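Local coordinates for protein beta-lactamase (Sebaldella termitidis, PDB 6N1N) that probably hydrolyses beta-lactam antibiotics to substituted beta-amino acids, as a class D serine beta-lactamase that gives resistance to these drugs, at residues 46-51 against 139-144; 123-128 against 143-148; 188-193 against 201-206. All coordinates share one frame; numbering follows the deposited sequence. Where two conformers were deposited one is given.

Overall arrangement
All three contacts lie round the active-site cleft of the class D fold, where the helical region meets the central sheet. Contact 3 is the most deeply buried: two adjacent strands of the sheet are joined by regular backbone hydrogen bonds. Contacts 1 and 2 are partly buried loop contacts that share Leu143 and Lys144; both residues pack against 46-51 in contact 1, while in contact 2 the backbone of Lys144 is hydrogen-bonded to the turn at 123-128 and Leu143 adds apolar contacts. Contact 1 relies on carbonyl and aliphatic packing, contact 2 on an asparagine and a tyrosine face. Contacts 1 and 3 meet through Leu48 and Trp202.

Contact 1: residues 46-51 against 139-144; sequences RRLPAS and IDRSLK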
loop_
_atom_site.group_PDB
_atom_site.type_symbol
_atom_site.label_atom_id
_atom_site.label_comp_id
_atom_site.label_asym_id
_atom_site.label_seq_id
_atom_site.Cartn_x
_atom_site.Cartn_y
_atom_site.Cartn_z
ATOM N N ARG A 46 -11.246 1.988 -9.042
ATOM C CA ARG A 46 -10.213 0.969 -8.910
ATOM C C ARG A 46 -9.093 1.182 -9.917
ATOM O O ARG A 46 -9.343 1.501 -11.086
ATOM C CB ARG A 46 -10.808 -0.421 -9.122
ATOM C CG ARG A 46 -11.741 -0.866 -8.008
ATOM C CD ARG A 46 -12.300 -2.240 -8.283
ATOM N NE ARG A 46 -13.073 -2.783 -7.171
ATOM C CZ ARG A 46 -14.033 -3.689 -7.294
ATOM N NH1 ARG A 46 -14.381 -4.178 -8.486
ATOM N NH2 ARG A 46 -14.656 -4.119 -6.218
ATOM N N ARG A 47 -7.846 0.984 -9.454
ATOM C CA ARG A 47 -6.672 0.970 -10.321
ATOM C C ARG A 47 -5.722 -0.116 -9.831
ATOM O O ARG A 47 -5.846 -0.599 -8.702
ATOM C CB ARG A 47 -5.960 2.321 -10.361
ATOM C CG ARG A 47 -6.855 3.427 -10.907
ATOM C CD ARG A 47 -6.069 4.611 -11.268
ATOM N NE ARG A 47 -6.852 5.694 -11.860
ATOM C CZ ARG A 47 -6.993 5.912 -13.166
ATOM N NH1 ARG A 47 -6.436 5.108 -14.063
ATOM N NH2 ARG A 47 -7.696 6.957 -13.581
ATOM N N LEU A 48 -4.735 -0.485 -10.673
ATOM C CA LEU A 48 -3.793 -1.524 -10.282
ATOM C C LEU A 48 -3.100 -1.133 -8.975
ATOM O O LEU A 48 -2.821 0.052 -8.744
ATOM C CB LEU A 48 -2.741 -1.796 -11.371
ATOM C CG LEU A 48 -1.477 -0.923 -11.494
ATOM C CD1 LEU A 48 -0.522 -1.594 -12.505
ATOM C CD2 LEU A 48 -1.831 0.458 -11.936
ATOM N N PRO A 49 -2.864 -2.102 -8.076
ATOM C CA PRO A 49 -2.204 -1.777 -6.798
ATOM C C PRO A 49 -0.707 -1.560 -6.895
ATOM O O PRO A 49 -0.133 -0.891 -6.019
ATOM C CB PRO A 49 -2.491 -3.005 -5.939
ATOM C CG PRO A 49 -2.655 -4.125 -6.954
ATOM C CD PRO A 49 -3.404 -3.476 -8.073
ATOM N N ALA A 50 -0.063 -2.129 -7.906
ATOM C CA ALA A 50 1.388 -2.122 -8.017
ATOM C C ALA A 50 2.005 -2.542 -6.689
ATOM O O ALA A 50 1.520 -3.483 -6.079
ATOM C CB ALA A 50 1.871 -0.765 -8.510
ATOM N N SER A 51 3.099 -1.909 -6.251
ATOM C CA SER A 51 3.814 -2.469 -5.113
ATOM C C SER A 51 3.097 -2.233 -3.784
ATOM O O SER A 51 3.607 -2.726 -2.773
ATOM C CB SER A 51 5.240 -1.912 -5.021
ATOM O OG SER A 51 6.033 -2.324 -6.133
ATOM N N ILE A 139 0.778 -6.098 -10.938
ATOM C CA ILE A 139 1.396 -5.048 -11.742
ATOM C C ILE A 139 0.944 -5.057 -13.199
ATOM O O ILE A 139 1.361 -4.182 -13.960
ATOM C CB ILE A 139 2.938 -5.099 -11.676
ATOM C CG1 ILE A 139 3.469 -6.471 -12.059
ATOM C CG2 ILE A 139 3.450 -4.758 -10.289
ATOM C CD1 ILE A 139 4.985 -6.514 -12.229
ATOM N N ASP A 140 0.080 -5.985 -13.608
ATOM C CA ASP A 140 -0.286 -6.125 -15.019
ATOM C C ASP A 140 -1.665 -5.565 -15.378
ATOM O O ASP A 140 -2.129 -5.754 -16.519
ATOM C CB ASP A 140 -0.183 -7.591 -15.439
ATOM C CG ASP A 140 -1.303 -8.472 -14.894
ATOM O OD1 ASP A 140 -2.106 -8.030 -14.044
ATOM O OD2 ASP A 140 -1.381 -9.633 -15.355
ATOM N N ARG A 141 -2.323 -4.873 -14.449
ATOM C CA ARG A 141 -3.623 -4.212 -14.620
ATOM C C ARG A 141 -4.807 -5.178 -14.514
ATOM O O ARG A 141 -5.970 -4.740 -14.660
ATOM C CB ARG A 141 -3.692 -3.430 -15.946
ATOM C CG ARG A 141 -2.439 -2.585 -16.191
ATOM C CD ARG A 141 -2.558 -1.604 -17.349
ATOM N NE ARG A 141 -2.840 -2.245 -18.633
ATOM C CZ ARG A 141 -1.956 -2.938 -19.346
ATOM N NH1 ARG A 141 -0.715 -3.114 -18.903
ATOM N NH2 ARG A 141 -2.321 -3.469 -20.507
ATOM N N SER A 142 -4.579 -6.458 -14.225
ATOM C CA SER A 142 -5.694 -7.380 -14.008
ATOM C C SER A 142 -6.337 -7.057 -12.673
ATOM O O SER A 142 -7.502 -6.616 -12.612
ATOM C CB SER A 142 -5.224 -8.836 -14.078
ATOM O OG SER A 142 -4.249 -9.165 -13.109
ATOM N N LEU A 143 -5.607 -7.259 -11.586
ATOM C CA LEU A 143 -6.065 -6.876 -10.256
ATOM C C LEU A 143 -6.131 -5.360 -10.110
ATOM O O LEU A 143 -5.209 -4.632 -10.486
ATOM C CB LEU A 143 -5.131 -7.467 -9.197
ATOM C CG LEU A 143 -5.490 -7.193 -7.730
ATOM C CD1 LEU A 143 -6.852 -7.781 -7.378
ATOM C CD2 LEU A 143 -4.464 -7.805 -6.793
ATOM N N LYS A 144 -7.238 -4.876 -9.568
ATOM C CA LYS A 144 -7.411 -3.450 -9.358
ATOM C C LYS A 144 -8.140 -3.242 -8.034
ATOM O O LYS A 144 -8.955 -4.076 -7.643
ATOM C CB LYS A 144 -8.218 -2.777 -10.478
ATOM C CG LYS A 144 -7.598 -2.857 -11.883
ATOM C CD LYS A 144 -8.428 -2.013 -12.880
ATOM C CE LYS A 144 -8.000 -2.199 -14.323
ATOM N NZ LYS A 144 -6.635 -1.685 -14.577
#
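Lys144 lies along Arg46, Arg47 and Leu48, so that the end of the omega-loop region, residues 139-144, is laid against the chain entering Ser51, the predicted acyl-ester serine of this class D beta-lactamase fold. Its CG is anti to the carbonyl carbon (chi1 -61°), which turns the side chain along the other segment. CB meets Arg47 O and also packs on Arg46 CB at 3.8 Å. CG touches Leu48 N at 3.9 Å, and CD comes near Arg46 O. The chain then bends at its last torsion and carries NZ back to its own segment, where it donates to Arg141 O at 3.1 Å, in the carbonyl plane and on a lone pair. The same ammonium forms a salt bridge with Glu195, which also pairs with Arg47, so this acid probably offsets both positive charges. The Arg46 guanidinium is instead paired with Glu149.

No hydrogen bond crosses between the two segments; carbonyl oxygens do much of the touching. Leu143 O receives the CA-H of Leu48 almost straight (3.4 Å, 161° at H) and lies 3.2 Å from Pro49 CD. Beside it, the Pro49 ring and the Leu143 side chain cross at about a right angle. Leu48 CG sits between its backbone N and carbonyl carbon (chi1 83°), and from there CD1 reaches Ile139 O at 3.5 Å. Within the omega-loop segment an Asx turn shapes the chain: Asp140 OD1 takes the backbone N of Ser142 from above the carboxylate plane and Ser142 OG on its syn lone pair. Next to Ser51, the branch methyl CG2 of Ile139 packs on Ala50 CA at 4.0 Å.

Contact 2: residues 123-128 against 143-148; sequences FNYGNQ and LKISPE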
loop_
_atom_site.group_PDB
_atom_site.type_symbol
_atom_site.label_atom_id
_atom_site.label_comp_id
_atom_site.label_asym_id
_atom_site.label_seq_id
_atom_site.Cartn_x
_atom_site.Cartn_y
_atom_site.Cartn_z
ATOM N N PHE A 123 -9.507 -11.015 1.984
ATOM C CA PHE A 123 -9.051 -9.642 2.132
ATOM C C PHE A 123 -9.990 -8.617 1.492
ATOM O O PHE A 123 -9.733 -7.406 1.615
ATOM C CB PHE A 123 -7.655 -9.483 1.502
ATOM C CG PHE A 123 -6.551 -10.193 2.221
ATOM C CD1 PHE A 123 -6.741 -10.769 3.467
ATOM C CD2 PHE A 123 -5.303 -10.289 1.630
ATOM C CE1 PHE A 123 -5.700 -11.416 4.120
ATOM C CE2 PHE A 123 -4.266 -10.943 2.278
ATOM C CZ PHE A 123 -4.483 -11.501 3.527
ATOM N N ASN A 124 -11.047 -9.055 0.794
ATOM C CA ASN A 124 -11.919 -8.142 0.047
ATOM C C ASN A 124 -11.082 -7.208 -0.831
ATOM O O ASN A 124 -11.235 -5.989 -0.827
ATOM C CB ASN A 124 -12.802 -7.331 1.002
ATOM C CG ASN A 124 -13.491 -8.193 2.019
ATOM O OD1 ASN A 124 -14.360 -8.992 1.667
ATOM N ND2 ASN A 124 -13.106 -8.049 3.288
ATOM N N TYR A 125 -10.165 -7.799 -1.585
ATOM C CA TYR A 125 -9.095 -7.022 -2.201
ATOM C C TYR A 125 -9.514 -6.641 -3.607
ATOM O O TYR A 125 -9.142 -7.269 -4.604
ATOM C CB TYR A 125 -7.783 -7.778 -2.170
ATOM C CG TYR A 125 -6.587 -6.841 -2.321
ATOM C CD1 TYR A 125 -6.015 -6.222 -1.205
ATOM C CD2 TYR A 125 -6.093 -6.509 -3.564
ATOM C CE1 TYR A 125 -4.939 -5.348 -1.331
ATOM C CE2 TYR A 125 -5.011 -5.626 -3.709
ATOM C CZ TYR A 125 -4.434 -5.062 -2.582
ATOM O OH TYR A 125 -3.391 -4.181 -2.716
ATOM N N GLY A 126 -10.287 -5.557 -3.684
ATOM C CA GLY A 126 -10.614 -4.966 -4.972
ATOM C C GLY A 126 -11.456 -5.889 -5.827
ATOM O O GLY A 126 -12.372 -6.567 -5.343
ATOM N N ASN A 127 -11.149 -5.928 -7.133
ATOM C CA ASN A 127 -11.904 -6.802 -8.022
ATOM C C ASN A 127 -11.516 -8.277 -7.896
ATOM O O ASN A 127 -12.177 -9.132 -8.494
ATOM C CB ASN A 127 -11.761 -6.344 -9.484
ATOM C CG ASN A 127 -10.330 -6.404 -9.997
ATOM O OD1 ASN A 127 -9.427 -6.904 -9.325
ATOM N ND2 ASN A 127 -10.123 -5.900 -11.229
ATOM N N GLN A 128 -10.484 -8.584 -7.108
ATOM C CA GLN A 128 -10.062 -9.953 -6.809
ATOM C C GLN A 128 -9.691 -10.743 -8.055
ATOM O O GLN A 128 -9.756 -11.970 -8.039
ATOM C CB GLN A 128 -11.139 -10.702 -6.019
ATOM C CG GLN A 128 -11.484 -10.020 -4.699
ATOM C CD GLN A 128 -12.522 -10.767 -3.885
ATOM O OE1 GLN A 128 -12.631 -11.986 -3.974
ATOM N NE2 GLN A 128 -13.306 -10.030 -3.092
ATOM N N LEU A 143 -5.607 -7.259 -11.586
ATOM C CA LEU A 143 -6.065 -6.876 -10.256
ATOM C C LEU A 143 -6.131 -5.360 -10.110
ATOM O O LEU A 143 -5.209 -4.632 -10.486
ATOM C CB LEU A 143 -5.131 -7.467 -9.197
ATOM C CG LEU A 143 -5.490 -7.193 -7.730
ATOM C CD1 LEU A 143 -6.852 -7.781 -7.378
ATOM C CD2 LEU A 143 -4.464 -7.805 -6.793
ATOM N N LYS A 144 -7.238 -4.876 -9.568
ATOM C CA LYS A 144 -7.411 -3.450 -9.358
ATOM C C LYS A 144 -8.140 -3.242 -8.034
ATOM O O LYS A 144 -8.955 -4.076 -7.643
ATOM C CB LYS A 144 -8.218 -2.777 -10.478
ATOM C CG LYS A 144 -7.598 -2.857 -11.883
ATOM C CD LYS A 144 -8.428 -2.013 -12.880
ATOM C CE LYS A 144 -8.000 -2.199 -14.323
ATOM N NZ LYS A 144 -6.635 -1.685 -14.577
ATOM N N ILE A 145 -7.875 -2.109 -7.383
ATOM C CA ILE A 145 -8.444 -1.808 -6.068
ATOM C C ILE A 145 -8.618 -0.304 -5.916
ATOM O O ILE A 145 -7.874 0.487 -6.485
ATOM C CB ILE A 145 -7.560 -2.396 -4.933
ATOM C CG1 ILE A 145 -8.238 -2.215 -3.571
ATOM C CG2 ILE A 145 -6.142 -1.773 -4.919
ATOM C CD1 ILE A 145 -7.620 -3.068 -2.487
ATOM N N SER A 146 -9.679 0.100 -5.187
ATOM C CA SER A 146 -9.900 1.528 -4.993
ATOM C C SER A 146 -9.238 1.995 -3.708
ATOM O O SER A 146 -8.903 1.184 -2.841
ATOM C CB SER A 146 -11.388 1.837 -4.914
ATOM O OG SER A 146 -11.934 1.356 -3.689
ATOM N N PRO A 147 -9.080 3.312 -3.532
ATOM C CA PRO A 147 -8.573 3.818 -2.234
ATOM C C PRO A 147 -9.440 3.440 -1.032
ATOM O O PRO A 147 -8.915 3.053 0.014
ATOM C CB PRO A 147 -8.532 5.338 -2.456
ATOM C CG PRO A 147 -8.317 5.484 -3.947
ATOM C CD PRO A 147 -9.175 4.383 -4.543
ATOM N N GLU A 148 -10.755 3.550 -1.142
ATOM C CA GLU A 148 -11.649 3.051 -0.093
ATOM C C GLU A 148 -11.376 1.591 0.257
ATOM O O GLU A 148 -11.317 1.227 1.438
ATOM C CB GLU A 148 -13.091 3.253 -0.556
ATOM C CG GLU A 148 -14.175 2.680 0.311
ATOM C CD GLU A 148 -15.547 2.816 -0.352
ATOM O OE1 GLU A 148 -15.660 3.610 -1.317
ATOM O OE2 GLU A 148 -16.498 2.133 0.088
#
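The type II' beta turn Tyr125-Gln128, which carries the class D Tyr-Gly-Asn motif (125-127) and follows helix 113-122 at the start of the omega-loop region, docks on Leu143, Lys144 and Ile145 where that region runs into helix 147-159. Two hydrogen bonds join Asn127 to the backbone of Lys144. Asn127 N donates to Lys144 O at 2.9 Å, nearly along the C=O axis, while Lys144 N donates to Asn127 OD1 at 3.0 Å from well above the plane of the amide carbonyl. The Asn127 side chain is brought back to its partner by a CG set between backbone N and carbonyl carbon (chi1 62°). Its amide is fixed further by Ser142 O, which takes ND2, and by Ile129 N, which gives to OD1.

Gly126 CA makes a CA-H...O contact with Lys144 O at 3.3 Å; a side chain here would run into that oxygen and Ile145, and positive phi also suits glycine. Tyr125 supplies the apolar side: Leu143 CD2 rests against its CE2 at 3.8 Å, and Phe53 and Phe153 meet the ring edge-to-face. At the helix start, Ser146 OG caps a backbone N and Glu149 accepts from Ser146 N, consistent with a capping box. The extended Ile145 side chain puts CD1 squarely over the centre of the Tyr125 ring, 3.6 Å from the centroid and 5° off its normal.

Contact 3: residues 188-193 against 201-206; sequences GKTGWG and IWYVGY. With SO4 (sulfate ion), chain C.
Strands 188-193 and 201-206 run antiparallel at 161° with axes 4.5 Å apart, and the pairs Lys189-Val204 and Gly191-Trp202 each make two backbone hydrogen bonds. On one face, Thr190 CG2 packs obliquely on Tyr203 CD1 at 3.4 Å. The Tyr203 ring continues past Gly188, where its OH takes the place a side chain would need; farther along, Trp192 CB meets Ile201 CG1. Lys189, Thr190 and Gly191 form the Lys-Thr-Gly motif on the cleft strand of serine beta-lactamases. The Lys189 chain leaves anti to its backbone N (chi1 179°), then folds at its second and fourth torsions, so that NZ is hydrogen-bonded to Ser99 OG and donates to Thr190 O at 2.9 Å. A sulfate, probably from the crystallisation liquor, sits beside the motif and is bonded also by Ser51 and Arg235. Its O3 lies 3.1 Å from Lys189 NZ; the 2.4 Å from O3 to Thr190 OG1 is so short that the detail is doubtful. Sulfate O4 lies at the Trp192 ring edge, in plane. On the face that carries Lys189, the Trp202 side chain passes Gly191 O, which lies in the ring plane at its edge, 3.6 Å from CB; NE1 donates to Leu48 O.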
loop_
_atom_site.group_PDB
_atom_site.type_symbol
_atom_site.label_atom_id
_atom_site.label_comp_id
_atom_site.label_asym_id
_atom_site.label_seq_id
_atom_site.Cartn_x
_atom_site.Cartn_y
_atom_site.Cartn_z
ATOM N N GLY A 188 3.589 2.970 5.939
ATOM C CA GLY A 188 3.120 3.390 4.633
ATOM C C GLY A 188 3.918 2.710 3.545
ATOM O O GLY A 188 5.116 2.466 3.733
ATOM N N LYS A 189 3.271 2.367 2.435
ATOM C CA LYS A 189 3.924 1.665 1.327
ATOM C C LYS A 189 3.548 2.371 0.036
ATOM O O LYS A 189 2.372 2.692 -0.199
ATOM C CB LYS A 189 3.536 0.183 1.238
ATOM C CG LYS A 189 4.177 -0.613 0.080
ATOM C CD LYS A 189 5.641 -0.899 0.366
ATOM C CE LYS A 189 6.389 -1.440 -0.865
ATOM N NZ LYS A 189 6.754 -0.358 -1.855
ATOM N N THR A 190 4.557 2.625 -0.793
ATOM C CA THR A 190 4.383 3.180 -2.107
ATOM C C THR A 190 4.127 2.117 -3.167
ATOM O O THR A 190 4.527 0.953 -3.058
ATOM C CB THR A 190 5.645 3.956 -2.451
ATOM O OG1 THR A 190 6.768 3.094 -2.201
ATOM C CG2 THR A 190 5.744 5.142 -1.590
ATOM N N GLY A 191 3.450 2.529 -4.209
ATOM C CA GLY A 191 3.382 1.722 -5.409
ATOM C C GLY A 191 3.168 2.644 -6.588
ATOM O O GLY A 191 2.603 3.731 -6.448
ATOM N N TRP A 192 3.642 2.228 -7.748
ATOM C CA TRP A 192 3.244 3.001 -8.917
ATOM C C TRP A 192 3.260 2.183 -10.188
ATOM O O TRP A 192 3.954 1.173 -10.313
ATOM C CB TRP A 192 4.101 4.270 -9.046
ATOM C CG TRP A 192 5.336 4.169 -9.815
ATOM C CD1 TRP A 192 6.533 3.702 -9.376
ATOM C CD2 TRP A 192 5.532 4.593 -11.177
ATOM N NE1 TRP A 192 7.477 3.799 -10.387
ATOM C CE2 TRP A 192 6.882 4.337 -11.501
ATOM C CE3 TRP A 192 4.690 5.152 -12.153
ATOM C CZ2 TRP A 192 7.421 4.622 -12.766
ATOM C CZ3 TRP A 192 5.217 5.424 -13.415
ATOM C CH2 TRP A 192 6.579 5.162 -13.705
ATOM N N GLY A 193 2.440 2.633 -11.131
ATOM C CA GLY A 193 2.373 2.053 -12.442
ATOM C C GLY A 193 1.648 2.986 -13.384
ATOM O O GLY A 193 1.441 4.164 -13.088
ATOM N N ILE A 201 0.283 6.822 -8.838
ATOM C CA ILE A 201 1.250 6.834 -7.753
ATOM C C ILE A 201 0.488 6.737 -6.437
ATOM O O ILE A 201 -0.218 7.676 -6.049
ATOM C CB ILE A 201 2.149 8.083 -7.793
ATOM C CG1 ILE A 201 2.891 8.124 -9.154
ATOM C CG2 ILE A 201 3.091 8.086 -6.623
ATOM C CD1 ILE A 201 3.663 9.421 -9.390
ATOM N N TRP A 202 0.665 5.613 -5.742
ATOM C CA TRP A 202 0.052 5.340 -4.462
ATOM C C TRP A 202 1.002 5.600 -3.291
ATOM O O TRP A 202 2.199 5.354 -3.360
ATOM C CB TRP A 202 -0.328 3.873 -4.335
ATOM C CG TRP A 202 -1.338 3.245 -5.214
ATOM C CD1 TRP A 202 -1.118 2.549 -6.369
ATOM C CD2 TRP A 202 -2.714 3.079 -4.903
ATOM N NE1 TRP A 202 -2.304 2.015 -6.826
ATOM C CE2 TRP A 202 -3.293 2.318 -5.928
ATOM C CE3 TRP A 202 -3.522 3.527 -3.863
ATOM C CZ2 TRP A 202 -4.650 2.016 -5.949
ATOM C CZ3 TRP A 202 -4.856 3.227 -3.890
ATOM C CH2 TRP A 202 -5.404 2.455 -4.904
ATOM N N TYR A 203 0.399 5.972 -2.167
ATOM C CA TYR A 203 1.002 5.815 -0.846
ATOM C C TYR A 203 -0.147 5.452 0.098
ATOM O O TYR A 203 -1.091 6.240 0.278
ATOM C CB TYR A 203 1.736 7.093 -0.432
ATOM C CG TYR A 203 2.602 6.936 0.792
ATOM C CD1 TYR A 203 3.580 5.953 0.860
ATOM C CD2 TYR A 203 2.436 7.766 1.884
ATOM C CE1 TYR A 203 4.360 5.799 1.999
ATOM C CE2 TYR A 203 3.248 7.636 3.004
ATOM C CZ TYR A 203 4.181 6.657 3.061
ATOM O OH TYR A 203 4.944 6.539 4.200
ATOM N N VAL A 204 -0.090 4.242 0.677
ATOM C CA VAL A 204 -1.191 3.745 1.504
ATOM C C VAL A 204 -0.617 3.209 2.805
ATOM O O VAL A 204 0.562 2.857 2.889
ATOM C CB VAL A 204 -2.017 2.653 0.784
ATOM C CG1 VAL A 204 -2.471 3.121 -0.614
ATOM C CG2 VAL A 204 -1.247 1.320 0.718
ATOM N N GLY A 205 -1.455 3.174 3.842
ATOM C CA GLY A 205 -1.011 2.674 5.129
ATOM C C GLY A 205 -1.866 3.224 6.254
ATOM O O GLY A 205 -3.047 3.512 6.071
ATOM N N TYR A 206 -1.242 3.356 7.421
ATOM C CA TYR A 206 -1.913 3.967 8.553
ATOM C C TYR A 206 -0.865 4.557 9.477
ATOM O O TYR A 206 0.283 4.107 9.524
ATOM C CB TYR A 206 -2.843 2.988 9.292
ATOM C CG TYR A 206 -2.276 1.763 10.007
ATOM C CD1 TYR A 206 -1.896 1.825 11.348
ATOM C CD2 TYR A 206 -2.222 0.530 9.386
ATOM C CE1 TYR A 206 -1.454 0.689 12.032
ATOM C CE2 TYR A 206 -1.742 -0.621 10.065
ATOM C CZ TYR A 206 -1.353 -0.526 11.385
ATOM O OH TYR A 206 -0.924 -1.659 12.075
HETATM S S SO4 C . 7.570 1.733 -5.412
HETATM O O1 SO4 C . 8.847 2.152 -5.997
HETATM O O2 SO4 C . 7.258 0.330 -5.801
HETATM O O3 SO4 C . 7.675 1.768 -3.957
HETATM O O4 SO4 C . 6.537 2.660 -5.882
#